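Local coordinates for CLIP-associating protein (Drosophila melanogaster, PDB 4G3A) that tracks microtubule plus ends and stabilises dynamic microtubules, as needed to build the mitotic spindle, and is represented here by its N-terminal TOG-like domain, at residues Asp8-Ile13 and Val43-Gly48; Glu29-Phe34 and Leu70-Glu75; Gly53-Leu58 and Ala89-His94; Asp83-Thr88 and His120-Pro125; Lys143-Phe148 and Asp179-Val184. One frame throughout, in Å; residues are numbered along the deposited sequence.

Interaction 1: residues Asp8-Ile13 and Val43-Gly48; sequences DLDGFI and VCTDMG
Asp10 and Thr45 supply the direct polar link between the first turn of helix 9-18 and the loop that leads into helix 47-58. The backbone N of Thr45 donates to Asp10 OD1 over 2.9 Å, a fairly straight bond (161°) received on the syn lone pair of the carboxylate. Thr45 OG1 adds a weak bond to the same oxygen, so OD1 takes both donors of one residue, and the two side chains cross at about a right angle. A second polar link runs through water: the molecule accepts from Leu9 N and donates to Val43 O, joining the start of the helix to the loop backbone.

Apolar contact gathers round Cys44 and Leu9. Cys44 CB lies 3.6 Å from Leu9 CB and 4.1 Å from Ile13 CD1, while the SG, placed between the backbone N and carbonyl carbon (chi1 63°), reaches toward Leu9 CD1. The methyl CE of the selenomethionine Met47 approaches the same Leu9 CD1 at 4.4 Å.

Each segment also caps its own helix. Asp8 OD2 accepts from Gly11 N at 2.9 Å, and Asp46 OD1 accepts from Gly48 N from above its carboxylate plane.

This surface contact lies at the N-terminal end of the HEAT-repeat array, where Leu9 also packs on Phe34 and Leu35 of helix 21-36 and on Leu50 of helix 47-58.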
# COMPACT_ATOMS: atom_id res chain seq x y z
N ASP A 8 6.87 28.68 2.37
CA ASP A 8 7.04 27.90 1.15
C ASP A 8 7.83 26.62 1.38
O ASP A 8 8.32 26.37 2.49
CB ASP A 8 7.70 28.74 0.05
CG ASP A 8 9.06 29.24 0.46
OD1 ASP A 8 9.61 30.10 -0.26
OD2 ASP A 8 9.57 28.79 1.50
N LEU A 9 7.94 25.81 0.34
CA LEU A 9 8.64 24.53 0.46
C LEU A 9 10.07 24.67 1.00
O LEU A 9 10.47 23.94 1.90
CB LEU A 9 8.65 23.80 -0.88
CG LEU A 9 7.66 22.65 -1.04
CD1 LEU A 9 8.43 21.36 -1.09
CD2 LEU A 9 6.64 22.63 0.09
N ASP A 10 10.82 25.63 0.46
CA ASP A 10 12.20 25.83 0.89
C ASP A 10 12.26 26.09 2.39
O ASP A 10 13.16 25.60 3.08
CB ASP A 10 12.85 26.97 0.11
CG ASP A 10 13.31 26.55 -1.27
OD1 ASP A 10 13.85 25.42 -1.39
OD2 ASP A 10 13.14 27.33 -2.23
N GLY A 11 11.30 26.86 2.89
CA GLY A 11 11.19 27.11 4.32
C GLY A 11 11.02 25.84 5.14
O GLY A 11 11.67 25.67 6.17
N PHE A 12 10.14 24.94 4.69
CA PHE A 12 9.96 23.67 5.38
C PHE A 12 11.25 22.86 5.35
O PHE A 12 11.71 22.36 6.37
CB PHE A 12 8.82 22.85 4.75
CG PHE A 12 7.45 23.28 5.17
CD1 PHE A 12 6.94 22.92 6.41
CD2 PHE A 12 6.65 24.04 4.32
CE1 PHE A 12 5.67 23.32 6.80
CE2 PHE A 12 5.39 24.45 4.71
CZ PHE A 12 4.90 24.08 5.95
N ILE A 13 11.83 22.74 4.16
CA ILE A 13 13.05 21.95 3.97
C ILE A 13 14.17 22.40 4.91
O ILE A 13 14.84 21.58 5.54
CB ILE A 13 13.54 22.03 2.52
CG1 ILE A 13 12.52 21.38 1.57
CG2 ILE A 13 14.91 21.39 2.38
CD1 ILE A 13 12.62 21.85 0.14
N VAL A 43 6.96 25.08 -5.72
CA VAL A 43 8.25 25.58 -6.15
C VAL A 43 9.21 25.41 -4.98
O VAL A 43 8.86 25.69 -3.84
CB VAL A 43 8.20 27.06 -6.55
CG1 VAL A 43 9.60 27.60 -6.77
CG2 VAL A 43 7.35 27.25 -7.80
N CYS A 44 10.42 24.94 -5.27
CA CYS A 44 11.48 24.90 -4.28
C CYS A 44 12.82 24.79 -4.99
O CYS A 44 12.87 24.74 -6.22
CB CYS A 44 11.28 23.74 -3.29
SG CYS A 44 11.35 22.08 -4.00
N THR A 45 13.90 24.73 -4.23
CA THR A 45 15.24 24.63 -4.80
C THR A 45 15.44 23.29 -5.47
O THR A 45 15.84 23.22 -6.64
CB THR A 45 16.32 24.82 -3.73
OG1 THR A 45 16.35 26.19 -3.33
CG2 THR A 45 17.68 24.43 -4.28
N ASP A 46 15.18 22.22 -4.73
CA ASP A 46 15.35 20.86 -5.23
C ASP A 46 14.38 19.94 -4.49
O ASP A 46 14.46 19.80 -3.27
CB ASP A 46 16.79 20.40 -5.03
CG ASP A 46 17.10 19.09 -5.74
OD1 ASP A 46 16.16 18.29 -5.98
OD2 ASP A 46 18.30 18.86 -6.04
N MSE A 47 13.46 19.33 -5.23
CA MSE A 47 12.43 18.47 -4.65
C MSE A 47 13.05 17.31 -3.88
O MSE A 47 12.52 16.89 -2.86
CB MSE A 47 11.49 17.97 -5.75
CG MSE A 47 10.43 17.00 -5.26
SE MSE A 47 9.28 17.73 -3.86
CE MSE A 47 8.32 19.07 -4.90
N GLY A 48 14.17 16.80 -4.38
CA GLY A 48 14.89 15.73 -3.72
C GLY A 48 15.21 16.05 -2.28
O GLY A 48 15.23 15.16 -1.42
O HOH W 1 6.83 26.31 -2.14

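Interaction 2: residues Glu29-Phe34 and Leu70-Glu75; sequences EDLVTF and LEAFSE
Val32 and Ala72 bring their CA atoms to 5.2 Å where segments 29-34 of helix 21-36 and 70-75 of helix 63-80 run nearly parallel, with 18° between their directions and 9.1 Å between the axes of these short segments. The second segment belongs to HEAT repeat 1, and the near-parallel pairing of helices from successive layers is what stacks such an alpha-solenoid.

Val32 carries the contact. Val32 CG2, anti to the carbonyl carbon, sits 3.9 Å from Ala72 N and 4.0 Å from Glu71 CB, so one methyl rests against the backbone of the opposing helix. CG1, anti to the backbone N (chi1 175°), also faces the Glu71 side chain, farther out, which crosses that of Val32 obliquely and brings its OE2 to 4.0 Å from CG1. The small Ala72 side chain accepts a second neighbour, Leu31, which continues onto Leu54 of helix 47-58.

No hydrogen bond joins the two segments. The acidic ends look to their own helix: Glu75 OE2 forms a salt bridge with Lys78, whereas Glu71 OE1 has weak interactions with Lys68 and Gln67. Between the helices, the aliphatic part of Glu75 still contributes, its CG lying 4.4 Å from Val32 O.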
# COMPACT_ATOMS: atom_id res chain seq x y z
N GLU A 29 2.47 18.59 10.55
CA GLU A 29 1.06 18.89 10.31
C GLU A 29 0.91 20.02 9.31
O GLU A 29 0.06 19.96 8.42
CB GLU A 29 0.36 19.24 11.62
CG GLU A 29 -1.16 19.12 11.56
CD GLU A 29 -1.85 19.75 12.76
OE1 GLU A 29 -1.16 20.01 13.77
OE2 GLU A 29 -3.07 20.00 12.68
N ASP A 30 1.74 21.05 9.44
CA ASP A 30 1.65 22.20 8.56
C ASP A 30 2.11 21.88 7.14
O ASP A 30 1.51 22.36 6.18
CB ASP A 30 2.46 23.37 9.12
CG ASP A 30 1.86 23.91 10.40
OD1 ASP A 30 0.63 23.76 10.59
OD2 ASP A 30 2.62 24.49 11.22
N LEU A 31 3.16 21.08 7.03
CA LEU A 31 3.63 20.62 5.72
C LEU A 31 2.48 19.96 4.96
O LEU A 31 2.19 20.33 3.82
CB LEU A 31 4.80 19.63 5.88
CG LEU A 31 5.76 19.37 4.71
CD1 LEU A 31 6.56 18.10 4.93
CD2 LEU A 31 5.01 19.26 3.44
N VAL A 32 1.82 19.00 5.60
CA VAL A 32 0.68 18.34 4.97
C VAL A 32 -0.42 19.35 4.58
O VAL A 32 -0.92 19.34 3.45
CB VAL A 32 0.09 17.23 5.87
CG1 VAL A 32 -1.17 16.66 5.24
CG2 VAL A 32 1.12 16.13 6.09
N THR A 33 -0.77 20.23 5.51
CA THR A 33 -1.75 21.27 5.22
C THR A 33 -1.34 22.09 3.99
O THR A 33 -2.15 22.35 3.11
CB THR A 33 -1.93 22.22 6.40
OG1 THR A 33 -2.52 21.51 7.50
CG2 THR A 33 -2.82 23.39 6.02
N PHE A 34 -0.07 22.47 3.96
CA PHE A 34 0.46 23.28 2.87
C PHE A 34 0.30 22.57 1.53
O PHE A 34 -0.24 23.13 0.58
CB PHE A 34 1.94 23.59 3.12
CG PHE A 34 2.58 24.41 2.04
CD1 PHE A 34 2.64 25.79 2.13
CD2 PHE A 34 3.14 23.80 0.92
CE1 PHE A 34 3.23 26.55 1.14
CE2 PHE A 34 3.73 24.55 -0.08
CZ PHE A 34 3.78 25.93 0.03
N LEU A 70 3.86 10.04 5.44
CA LEU A 70 3.07 9.26 4.48
C LEU A 70 2.02 10.14 3.80
O LEU A 70 1.88 10.16 2.58
CB LEU A 70 2.38 8.08 5.17
CG LEU A 70 3.26 6.94 5.68
CD1 LEU A 70 2.48 6.04 6.62
CD2 LEU A 70 3.83 6.14 4.51
N GLU A 71 1.29 10.90 4.61
CA GLU A 71 0.35 11.88 4.10
C GLU A 71 1.06 12.92 3.22
O GLU A 71 0.51 13.35 2.20
CB GLU A 71 -0.38 12.56 5.26
CG GLU A 71 -1.31 11.61 6.02
CD GLU A 71 -1.97 12.26 7.23
OE1 GLU A 71 -1.91 11.67 8.33
OE2 GLU A 71 -2.54 13.36 7.09
N ALA A 72 2.27 13.31 3.60
CA ALA A 72 3.02 14.28 2.82
C ALA A 72 3.38 13.67 1.48
O ALA A 72 3.26 14.33 0.45
CB ALA A 72 4.28 14.72 3.56
N PHE A 73 3.82 12.42 1.50
CA PHE A 73 4.15 11.74 0.26
C PHE A 73 2.89 11.62 -0.60
O PHE A 73 2.95 11.82 -1.81
CB PHE A 73 4.79 10.36 0.53
CG PHE A 73 6.27 10.42 0.85
CD1 PHE A 73 7.16 11.06 0.00
CD2 PHE A 73 6.77 9.80 1.99
CE1 PHE A 73 8.52 11.11 0.28
CE2 PHE A 73 8.14 9.85 2.28
CZ PHE A 73 9.01 10.51 1.43
N SER A 74 1.76 11.29 0.01
CA SER A 74 0.52 11.22 -0.77
C SER A 74 0.26 12.55 -1.50
O SER A 74 -0.12 12.55 -2.67
CB SER A 74 -0.66 10.84 0.12
OG SER A 74 -0.75 9.43 0.26
N GLU A 75 0.47 13.67 -0.81
CA GLU A 75 0.24 14.98 -1.42
C GLU A 75 1.22 15.27 -2.57
O GLU A 75 0.82 15.79 -3.60
CB GLU A 75 0.26 16.10 -0.37
CG GLU A 75 -0.87 15.98 0.64
CD GLU A 75 -2.23 15.84 -0.03
OE1 GLU A 75 -2.51 16.57 -1.01
OE2 GLU A 75 -3.03 15.00 0.43

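Interaction 3: residues Gly53-Leu58 and Ala89-His94; sequences GLMPWL and ATVLPH
Met55, a selenomethionine, reaches from helix 47-58 to Thr90, Val91 and His94 of helix 88-98, joining HEAT repeat 1 to HEAT repeat 2. The short segments run almost parallel, 9° apart in direction, but their axes stay 10.8 Å from each other, a gap spanned by side chains.

From the CB of Met55, CG swings away from the carbonyl carbon (chi1 -69°), and the chain then bends at both chi2 (-57°) and chi3. Met55 CG skirts Thr90 CG2 at 4.3 Å; closer contact begins at the selenium. Met55 SE lies 3.8 Å from Thr90 CG2 and 4.2 Å from Val91 CG2. The terminal CE of Met55 continues to the His94 imidazole, where ND1 is nearest and CE1 follows at 3.7 Å; the methyl approaches the ring obliquely, and the two side chains as a whole cross at about a right angle.

Leu58, one turn on, provides the more buried half. Its CD2 packs on Val91 CG1 at 4.2 Å, and its side chain leans on Leu70 and Ser69 of helix 63-80 as well. No hydrogen bond links the two segments, although Leu58 O accepts one from Arg98 farther along helix 88-98. The aliphatic base of His94 closes the contact, its CB 3.7 Å from Leu58 CD2.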
# COMPACT_ATOMS: atom_id res chain seq x y z
N GLY A 53 14.36 14.79 3.31
CA GLY A 53 13.93 15.27 4.61
C GLY A 53 12.82 14.43 5.22
O GLY A 53 12.77 14.23 6.44
N LEU A 54 11.91 13.95 4.38
CA LEU A 54 10.77 13.17 4.86
C LEU A 54 11.21 11.78 5.35
O LEU A 54 10.54 11.16 6.17
CB LEU A 54 9.73 13.02 3.75
CG LEU A 54 8.96 14.28 3.36
CD1 LEU A 54 8.16 14.04 2.09
CD2 LEU A 54 8.05 14.71 4.50
N MSE A 55 12.35 11.31 4.84
CA MSE A 55 12.78 9.94 5.06
C MSE A 55 13.01 9.57 6.53
O MSE A 55 12.54 8.52 6.97
CB MSE A 55 14.00 9.61 4.19
CG MSE A 55 13.68 9.54 2.71
SE MSE A 55 12.26 8.22 2.32
CE MSE A 55 13.07 6.71 3.24
N PRO A 56 13.72 10.42 7.29
CA PRO A 56 13.86 10.15 8.72
C PRO A 56 12.52 10.14 9.47
O PRO A 56 12.38 9.45 10.47
CB PRO A 56 14.75 11.30 9.21
CG PRO A 56 15.54 11.69 8.02
CD PRO A 56 14.61 11.51 6.84
N TRP A 57 11.56 10.92 8.99
CA TRP A 57 10.23 10.93 9.59
C TRP A 57 9.56 9.58 9.31
O TRP A 57 9.02 8.93 10.20
CB TRP A 57 9.39 12.05 8.98
CG TRP A 57 9.79 13.46 9.37
CD1 TRP A 57 10.92 13.84 10.04
CD2 TRP A 57 9.06 14.66 9.11
NE1 TRP A 57 10.93 15.21 10.21
CE2 TRP A 57 9.80 15.74 9.65
CE3 TRP A 57 7.85 14.94 8.46
CZ2 TRP A 57 9.37 17.06 9.57
CZ3 TRP A 57 7.42 16.25 8.38
CH2 TRP A 57 8.18 17.30 8.93
N LEU A 58 9.58 9.18 8.05
CA LEU A 58 8.93 7.95 7.64
C LEU A 58 9.58 6.74 8.32
O LEU A 58 8.88 5.88 8.85
CB LEU A 58 9.01 7.80 6.13
CG LEU A 58 8.45 6.49 5.55
CD1 LEU A 58 6.97 6.42 5.83
CD2 LEU A 58 8.74 6.42 4.07
N ALA A 89 11.44 3.96 -5.60
CA ALA A 89 12.39 2.95 -5.10
C ALA A 89 12.94 3.30 -3.71
O ALA A 89 13.31 2.41 -2.95
CB ALA A 89 13.52 2.77 -6.09
N THR A 90 13.01 4.59 -3.41
CA THR A 90 13.55 5.06 -2.13
C THR A 90 12.50 4.93 -1.04
O THR A 90 12.78 4.49 0.07
CB THR A 90 13.99 6.54 -2.22
OG1 THR A 90 15.22 6.63 -2.94
CG2 THR A 90 14.17 7.14 -0.83
N VAL A 91 11.28 5.30 -1.38
CA VAL A 91 10.19 5.37 -0.42
C VAL A 91 9.50 4.02 -0.17
O VAL A 91 9.26 3.64 0.97
CB VAL A 91 9.14 6.36 -0.93
CG1 VAL A 91 7.91 6.31 -0.08
CG2 VAL A 91 9.73 7.78 -0.95
N LEU A 92 9.21 3.30 -1.25
CA LEU A 92 8.39 2.08 -1.18
C LEU A 92 8.78 1.08 -0.08
O LEU A 92 7.91 0.58 0.62
CB LEU A 92 8.33 1.37 -2.53
CG LEU A 92 7.11 0.45 -2.71
CD1 LEU A 92 5.81 1.24 -2.55
CD2 LEU A 92 7.14 -0.27 -4.05
N PRO A 93 10.08 0.78 0.06
CA PRO A 93 10.41 -0.25 1.06
C PRO A 93 9.95 0.11 2.47
O PRO A 93 9.61 -0.78 3.23
CB PRO A 93 11.94 -0.32 0.99
CG PRO A 93 12.26 0.11 -0.41
CD PRO A 93 11.26 1.18 -0.73
N HIS A 94 9.92 1.40 2.82
CA HIS A 94 9.53 1.79 4.17
C HIS A 94 8.01 1.94 4.34
O HIS A 94 7.48 1.78 5.44
CB HIS A 94 10.28 3.05 4.58
CG HIS A 94 11.76 2.91 4.45
ND1 HIS A 94 12.47 3.45 3.39
CD2 HIS A 94 12.66 2.21 5.18
CE1 HIS A 94 13.74 3.13 3.51
NE2 HIS A 94 13.88 2.37 4.59

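Interaction 4: residues Asp83-Thr88 and His120-Pro125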
# COMPACT_ATOMS: atom_id res chain seq x y z
N ASP A 83 5.90 12.13 -12.26
CA ASP A 83 7.19 12.68 -11.88
C ASP A 83 7.68 12.11 -10.54
O ASP A 83 8.89 12.00 -10.31
CB ASP A 83 7.15 14.22 -11.87
CG ASP A 83 6.98 14.80 -13.26
OD1 ASP A 83 7.46 14.19 -14.24
OD2 ASP A 83 6.34 15.87 -13.39
N PHE A 84 6.74 11.74 -9.68
CA PHE A 84 7.09 11.15 -8.39
C PHE A 84 7.88 9.85 -8.53
O PHE A 84 8.57 9.44 -7.60
CB PHE A 84 5.84 10.88 -7.55
CG PHE A 84 6.15 10.50 -6.12
CD1 PHE A 84 6.33 9.17 -5.77
CD2 PHE A 84 6.28 11.48 -5.14
CE1 PHE A 84 6.62 8.82 -4.46
CE2 PHE A 84 6.57 11.14 -3.83
CZ PHE A 84 6.75 9.81 -3.48
N ASN A 85 7.78 9.20 -9.68
CA ASN A 85 8.32 7.85 -9.82
C ASN A 85 9.83 7.81 -9.66
O ASN A 85 10.42 6.74 -9.54
CB ASN A 85 7.89 7.19 -11.14
CG ASN A 85 7.99 5.68 -11.10
OD1 ASN A 85 7.79 5.06 -10.05
ND2 ASN A 85 8.31 5.08 -12.24
N ALA A 86 10.45 8.98 -9.63
CA ALA A 86 11.87 9.09 -9.36
C ALA A 86 12.19 8.68 -7.93
O ALA A 86 13.32 8.32 -7.61
CB ALA A 86 12.36 10.51 -9.62
N TYR A 87 11.18 8.72 -7.06
CA TYR A 87 11.40 8.49 -5.64
C TYR A 87 10.81 7.17 -5.13
O TYR A 87 11.06 6.76 -4.00
CB TYR A 87 10.83 9.66 -4.85
CG TYR A 87 11.29 11.00 -5.39
CD1 TYR A 87 12.62 11.39 -5.27
CD2 TYR A 87 10.41 11.87 -6.03
CE1 TYR A 87 13.06 12.60 -5.76
CE2 TYR A 87 10.84 13.09 -6.52
CZ TYR A 87 12.17 13.45 -6.39
OH TYR A 87 12.62 14.66 -6.87
N THR A 88 10.03 6.52 -5.98
CA THR A 88 9.37 5.26 -5.61
C THR A 88 10.31 4.23 -4.96
O THR A 88 10.01 3.69 -3.90
CB THR A 88 8.63 4.64 -6.82
OG1 THR A 88 7.75 5.62 -7.40
CG2 THR A 88 7.81 3.42 -6.40
N HIS A 120 -2.90 8.21 -9.27
CA HIS A 120 -2.26 9.35 -9.92
C HIS A 120 -1.17 8.94 -10.91
O HIS A 120 -0.35 9.76 -11.33
CB HIS A 120 -1.77 10.36 -8.88
CG HIS A 120 -2.87 10.82 -7.98
ND1 HIS A 120 -3.68 11.89 -8.30
CD2 HIS A 120 -3.35 10.32 -6.82
CE1 HIS A 120 -4.59 12.05 -7.36
NE2 HIS A 120 -4.42 11.10 -6.45
N ARG A 121 -1.19 7.67 -11.29
CA ARG A 121 -0.38 7.18 -12.40
C ARG A 121 1.12 7.37 -12.21
O ARG A 121 1.85 7.65 -13.17
CB ARG A 121 -0.83 7.82 -13.72
CG ARG A 121 -2.30 7.64 -14.03
CD ARG A 121 -2.62 8.11 -15.44
NE ARG A 121 -4.02 7.86 -15.79
CZ ARG A 121 -4.46 6.72 -16.30
NH1 ARG A 121 -3.63 5.71 -16.52
NH2 ARG A 121 -5.75 6.58 -16.59
N VAL A 122 1.60 7.19 -10.99
CA VAL A 122 3.03 7.13 -10.76
C VAL A 122 3.58 5.93 -11.51
O VAL A 122 4.61 6.03 -12.18
CB VAL A 122 3.37 7.01 -9.27
CG1 VAL A 122 4.86 6.87 -9.09
CG2 VAL A 122 2.86 8.22 -8.53
N LEU A 123 2.89 4.81 -11.39
CA LEU A 123 3.17 3.60 -12.16
C LEU A 123 1.87 2.80 -12.32
O LEU A 123 0.94 2.97 -11.54
CB LEU A 123 4.24 2.72 -11.49
CG LEU A 123 4.35 2.55 -9.97
CD1 LEU A 123 3.02 2.63 -9.23
CD2 LEU A 123 5.09 1.25 -9.65
N PRO A 124 1.83 1.92 -13.32
CA PRO A 124 0.62 1.12 -13.57
C PRO A 124 0.30 0.20 -12.39
O PRO A 124 1.21 -0.22 -11.67
CB PRO A 124 1.01 0.28 -14.80
CG PRO A 124 2.14 1.02 -15.44
CD PRO A 124 2.89 1.64 -14.30
N PRO A 125 -0.99 -0.11 -12.20
CA PRO A 125 -1.38 -0.99 -11.09
C PRO A 125 -0.63 -2.32 -11.10
O PRO A 125 -0.20 -2.79 -10.04
CB PRO A 125 -2.88 -1.19 -11.29
CG PRO A 125 -3.33 0.09 -12.00
CD PRO A 125 -2.16 0.45 -12.91
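Val122 spreads its two methyls over the 83-88 turn: CG1 meets Asn85 and Thr88, CG2 meets CB of Phe84. This contact, largely within HEAT repeat 2, joins the loop before helix 88-98 to the one after helix 104-119; helix 104-119 itself ends in a Schellman motif with Arg121 at C-prime.

Asn85 turns its side chain to Val122 from CB outward. With CG anti to the backbone N (chi1 -160°), the Asn85 amide is carried to the valine: OD1 lies 3.6 Å from Val122 CG1, and CG is equally close to Val122 O. Thr88 and Val122 instead slide past each other in opposite directions, putting OG1 beside the same CG1 methyl. Phe84 meets the valine in two ways, Phe84 CB 4.1 Å from Val122 CG2 and the edge of its ring, near the ring plane, toward CG1. Tyr87 CB lies over one face of that ring, offset toward the rim, and Phe73, Ile77 and Leu117 also touch Phe84.

Polar order comes from within the turn, for no hydrogen bond crosses between the segments. Thr88 OG1 donates to Asn85 OD1 at 2.7 Å, in the amide carbonyl plane and on a lone pair, which holds the oxygen next to Val122 CG1.

Interaction 5: residues Lys143-Phe148 and Asp179-Val184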
# COMPACT_ATOMS: atom_id res chain seq x y z
N LYS A 143 1.15 -8.90 9.75
CA LYS A 143 0.26 -7.79 9.43
C LYS A 143 0.59 -7.21 8.06
O LYS A 143 -0.30 -6.77 7.34
CB LYS A 143 0.26 -6.71 10.52
CG LYS A 143 -0.91 -5.73 10.42
CD LYS A 143 -2.27 -6.41 10.59
CE LYS A 143 -3.39 -5.38 10.71
NZ LYS A 143 -4.76 -5.98 10.80
N VAL A 144 1.86 -7.22 7.68
CA VAL A 144 2.21 -6.87 6.31
C VAL A 144 1.60 -7.87 5.32
O VAL A 144 1.02 -7.48 4.30
CB VAL A 144 3.72 -6.83 6.08
CG1 VAL A 144 4.04 -6.63 4.60
CG2 VAL A 144 4.36 -5.72 6.93
N ARG A 145 1.76 -9.16 5.60
CA ARG A 145 1.24 -10.18 4.69
C ARG A 145 -0.27 -10.01 4.52
O ARG A 145 -0.79 -10.04 3.41
CB ARG A 145 1.61 -11.59 5.17
CG ARG A 145 3.13 -11.77 5.40
CD ARG A 145 3.52 -13.25 5.51
NE ARG A 145 2.92 -13.94 6.64
CZ ARG A 145 3.40 -13.92 7.88
NH1 ARG A 145 4.49 -13.21 8.17
NH2 ARG A 145 2.80 -14.61 8.85
N GLU A 146 -0.97 -9.79 5.62
CA GLU A 146 -2.41 -9.59 5.57
C GLU A 146 -2.82 -8.29 4.86
O GLU A 146 -3.76 -8.27 4.06
CB GLU A 146 -2.99 -9.57 6.99
CG GLU A 146 -4.49 -9.38 7.00
CD GLU A 146 -5.05 -9.28 8.39
OE1 GLU A 146 -4.25 -9.28 9.35
OE2 GLU A 146 -6.29 -9.20 8.53
N GLU A 147 -2.12 -7.20 5.16
CA GLU A 147 -2.41 -5.91 4.54
C GLU A 147 -2.20 -5.98 3.03
O GLU A 147 -3.01 -5.46 2.26
CB GLU A 147 -1.57 -4.79 5.16
CG GLU A 147 -2.00 -4.36 6.56
CD GLU A 147 -3.33 -3.62 6.55
OE1 GLU A 147 -3.70 -3.06 5.49
OE2 GLU A 147 -3.99 -3.59 7.61
N PHE A 148 -1.12 -6.64 2.62
CA PHE A 148 -0.84 -6.74 1.20
C PHE A 148 -1.95 -7.47 0.44
O PHE A 148 -2.32 -7.04 -0.66
CB PHE A 148 0.53 -7.39 0.92
CG PHE A 148 0.76 -7.67 -0.54
CD1 PHE A 148 0.68 -6.63 -1.47
CD2 PHE A 148 1.01 -8.96 -0.99
CE1 PHE A 148 0.86 -6.88 -2.81
CE2 PHE A 148 1.20 -9.22 -2.34
CZ PHE A 148 1.13 -8.18 -3.25
N ASP A 179 -0.52 -20.21 6.01
CA ASP A 179 0.28 -19.29 6.81
C ASP A 179 0.25 -19.73 8.28
O ASP A 179 -0.75 -20.26 8.75
CB ASP A 179 -0.29 -17.87 6.68
CG ASP A 179 0.70 -16.80 7.12
OD1 ASP A 179 0.63 -16.36 8.29
OD2 ASP A 179 1.52 -16.38 6.29
N PRO A 180 1.35 -19.51 9.01
CA PRO A 180 1.28 -19.94 10.42
C PRO A 180 0.34 -19.08 11.26
O PRO A 180 0.06 -19.43 12.40
CB PRO A 180 2.73 -19.76 10.91
CG PRO A 180 3.33 -18.77 9.97
CD PRO A 180 2.69 -19.03 8.64
N THR A 181 -0.13 -17.97 10.70
CA THR A 181 -0.96 -17.01 11.43
C THR A 181 -2.40 -17.12 10.96
O THR A 181 -2.65 -17.12 9.75
CB THR A 181 -0.45 -15.56 11.19
OG1 THR A 181 0.70 -15.31 12.02
CG2 THR A 181 -1.53 -14.55 11.52
N VAL A 182 -3.34 -17.19 11.89
CA VAL A 182 -4.74 -17.38 11.50
C VAL A 182 -5.29 -16.17 10.74
O VAL A 182 -6.06 -16.34 9.79
CB VAL A 182 -5.66 -17.75 12.70
CG1 VAL A 182 -5.75 -16.60 13.68
CG2 VAL A 182 -7.05 -18.14 12.21
N ASN A 183 -4.89 -14.97 11.14
CA ASN A 183 -5.36 -13.75 10.46
C ASN A 183 -5.03 -13.74 8.97
O ASN A 183 -5.81 -13.24 8.16
CB ASN A 183 -4.77 -12.50 11.11
CG ASN A 183 -5.09 -12.40 12.58
OD1 ASN A 183 -4.63 -13.22 13.38
ND2 ASN A 183 -5.88 -11.40 12.94
N VAL A 184 -3.86 -14.26 8.64
CA VAL A 184 -3.44 -14.34 7.25
C VAL A 184 -4.17 -15.46 6.51
O VAL A 184 -4.64 -15.26 5.39
CB VAL A 184 -1.92 -14.50 7.13
CG1 VAL A 184 -1.52 -14.73 5.69
CG2 VAL A 184 -1.21 -13.24 7.68
O HOH W 2 -8.02 -11.79 8.79
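Arg145 grips Asp179 side-on in a two-pronged salt bridge, the tight part of the contact between helix 142-159 and the loop leading into helix 182-199. Arg145 NH2 donates to Asp179 OD1 at 2.8 Å, almost straight (170°) and in the guanidinium plane. Arg145 NE donates to Asp179 OD2, also at 2.8 Å but more bent (138°), with the oxygen tilted from that plane. Both oxygens use their syn lone pairs, and the two flat groups are nearly coplanar. The bend at chi3 (-63°) sets NE on the side of the carboxylate. Asp179 OD1 also accepts from Thr181 N at 3.0 Å, an Asx turn that holds the acid in place for the arginine, while Arg145 NH1 is bound by His139 O. Next to this pair, buried Val184 rests its CG2 4.1 Å from Arg145 CB and as close to Glu146 CB.

The other side is looser and wetter. Glu146 extends past Asn183, its OE1 3.7 Å from Asn183 CB, with the carboxylate and amide planes well turned from each other. A water donates to both Glu146 OE2 and Asn183 O, and the ion pair from Lys143 NZ to Glu146 OE1 is long.

The contact joins helix 142-159 to the start of helix 182-199 in HEAT repeat 3; Val184 also touches Ala142 and Leu176, while on helix 142-159 Val144 and Phe148 pack against helix 125-136.

From the N terminus, interaction 1 closes a loop around helix 21-36, tying helix 9-18 to the start of helix 47-58. Interaction 2 opens before that loop is complete and crosses it, linking helix 21-36 to helix 63-80; the two contacts meet where Phe12 and Leu9 pack on Leu31 and Phe34. Interaction 3 links helix 47-58 to helix 88-98 and crosses interaction 2, touching it through Leu54, Leu58, Leu70 and Phe73; interaction 4 crosses interaction 3 to tie the loops of HEAT repeat 2. This overlapping series joins successive solenoid layers. Interaction 5 follows separately, its centre about 39 Å from that of interaction 1, linking helix 142-159 to the start of helix 182-199.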